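Local coordinates for protein phosphoethanolamine N-methyltransferase 1 (Haemonchus contortus, PDB 4KRG) that probably methylates phosphoethanolamine with S-adenosylmethionine as methyl donor, a step of nematode phosphocholine biosynthesis, at residues M33-T37 with T172-H176. Numbering follows the deposited sequence.
Sequences MLNQT and TATMH. With OPE (phosphoric acid mono-(2-amino-ethyl) ester), chain C.
Leu34 and His176 meet in the phosphoethanolamine pocket, where the loop after helix 29-33 runs against the loop that follows strand 154-161. CD1 of Leu34 lies 3.7 Å from CE1 of His176, the two side chains crossing at about a right angle. In the plane of its ring, His176 NE2 donates to phosphate oxygen O3 of the ligand over 2.9 Å, an almost straight bond (169°). Leu34 CB and CG rest against the ligand's ethanolamine carbons. A water ties both loops to the phosphate: it donates to Leu34 O and to ligand O1, and accepts from Thr174 OG1 at 2.7 Å. That hydroxyl, anti to the backbone N of Thr174 (chi1 -160°), also receives His176 N in an ST turn, which links the water site to the backbone of the phosphate-binding histidine.

Two backbone bonds flank the single bridge of Asn35 with Thr174. Gln36 N donates to Ala173 O over 2.8 Å, whereas Met175 N donates to Leu34 O at 3.2 Å. Selenomethionine Met175 bends at chi2 and chi3, its CG 3.4 Å from Asn35 N and its SE 3.6 Å from Gln36 CG. Asn35 OD1 accepts from Thr37 N, an Asx turn just before helix 38-50, and also from Thr37 OG1. Ser161, Ser166, Tyr133 and Tyr186 supply further hydrogen bonds to the ligand. Leu34, with positive phi, ends helix 29-33 as C-prime residue of a Schellman motif, and the bridged loops form part of the substrate site of a Rossmann-like methyltransferase domain.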
# COMPACT_ATOMS: atom_id res chain seq x y z
N MSE A 33 -10.57 -4.23 17.04
CA MSE A 33 -10.62 -4.69 15.67
C MSE A 33 -12.03 -4.63 15.13
O MSE A 33 -12.25 -4.87 13.95
CB MSE A 33 -10.05 -6.10 15.58
CG MSE A 33 -8.69 -6.23 16.27
SE MSE A 33 -7.87 -7.98 15.98
CE MSE A 33 -6.92 -7.63 14.30
N LEU A 34 -12.98 -4.27 16.00
CA LEU A 34 -14.41 -4.23 15.65
C LEU A 34 -14.84 -5.54 14.97
O LEU A 34 -15.45 -5.53 13.89
CB LEU A 34 -14.75 -3.00 14.80
CG LEU A 34 -14.62 -1.69 15.58
CD1 LEU A 34 -14.86 -0.47 14.70
CD2 LEU A 34 -15.58 -1.68 16.76
N ASN A 35 -14.54 -6.65 15.63
CA ASN A 35 -14.74 -7.98 15.08
C ASN A 35 -15.17 -8.92 16.19
O ASN A 35 -14.52 -8.97 17.23
CB ASN A 35 -13.44 -8.49 14.45
CG ASN A 35 -13.61 -9.79 13.71
OD1 ASN A 35 -13.84 -10.84 14.31
ND2 ASN A 35 -13.48 -9.74 12.39
N GLN A 36 -16.25 -9.66 15.96
CA GLN A 36 -16.83 -10.50 17.01
C GLN A 36 -15.90 -11.65 17.38
O GLN A 36 -16.04 -12.25 18.44
CB GLN A 36 -18.19 -11.05 16.57
CG GLN A 36 -19.15 -10.01 16.00
CD GLN A 36 -20.60 -10.48 15.98
OE1 GLN A 36 -21.12 -10.97 16.98
NE2 GLN A 36 -21.25 -10.34 14.83
N THR A 37 -14.96 -11.97 16.49
CA THR A 37 -14.02 -13.06 16.71
C THR A 37 -12.59 -12.58 16.53
O THR A 37 -11.79 -13.22 15.86
CB THR A 37 -14.30 -14.23 15.74
OG1 THR A 37 -14.32 -13.74 14.39
CG2 THR A 37 -15.63 -14.87 16.05
N THR A 172 -21.23 -10.49 9.21
CA THR A 172 -21.69 -10.79 10.57
C THR A 172 -20.52 -10.75 11.55
O THR A 172 -20.71 -10.70 12.76
CB THR A 172 -22.35 -12.18 10.65
OG1 THR A 172 -22.00 -12.81 11.88
CG2 THR A 172 -21.88 -13.05 9.50
N ALA A 173 -19.31 -10.79 11.00
CA ALA A 173 -18.09 -10.63 11.78
C ALA A 173 -18.05 -9.27 12.47
O ALA A 173 -17.42 -9.11 13.51
CB ALA A 173 -16.88 -10.79 10.89
N THR A 174 -18.72 -8.28 11.90
CA THR A 174 -18.60 -6.91 12.39
C THR A 174 -19.17 -6.68 13.78
O THR A 174 -20.12 -7.35 14.20
CB THR A 174 -19.21 -5.90 11.41
OG1 THR A 174 -18.67 -4.60 11.69
CG2 THR A 174 -20.72 -5.86 11.53
N MSE A 175 -18.57 -5.73 14.49
CA MSE A 175 -19.08 -5.27 15.77
C MSE A 175 -19.80 -3.94 15.57
O MSE A 175 -20.29 -3.34 16.52
CB MSE A 175 -17.95 -5.08 16.78
CG MSE A 175 -17.43 -6.36 17.37
SE MSE A 175 -18.79 -7.33 18.35
CE MSE A 175 -19.02 -6.07 19.83
N HIS A 176 -19.83 -3.50 14.32
CA HIS A 176 -20.60 -2.32 13.97
C HIS A 176 -22.08 -2.58 14.20
O HIS A 176 -22.53 -3.72 14.18
CB HIS A 176 -20.37 -1.94 12.51
CG HIS A 176 -19.08 -1.22 12.28
ND1 HIS A 176 -18.84 0.05 12.75
CD2 HIS A 176 -17.95 -1.59 11.62
CE1 HIS A 176 -17.63 0.43 12.39
NE2 HIS A 176 -17.07 -0.54 11.71
CA OPE C . -11.66 -1.87 12.21
CB OPE C . -11.19 -1.66 13.62
O1 OPE C . -13.91 -2.62 10.60
O2 OPE C . -12.53 -1.13 9.24
O3 OPE C . -14.53 -0.20 10.40
O4 OPE C . -12.52 -0.91 11.72
N OPE C . -10.65 -0.36 13.94
P OPE C . -13.40 -1.21 10.47
O HOH W 1 -15.97 -4.46 11.42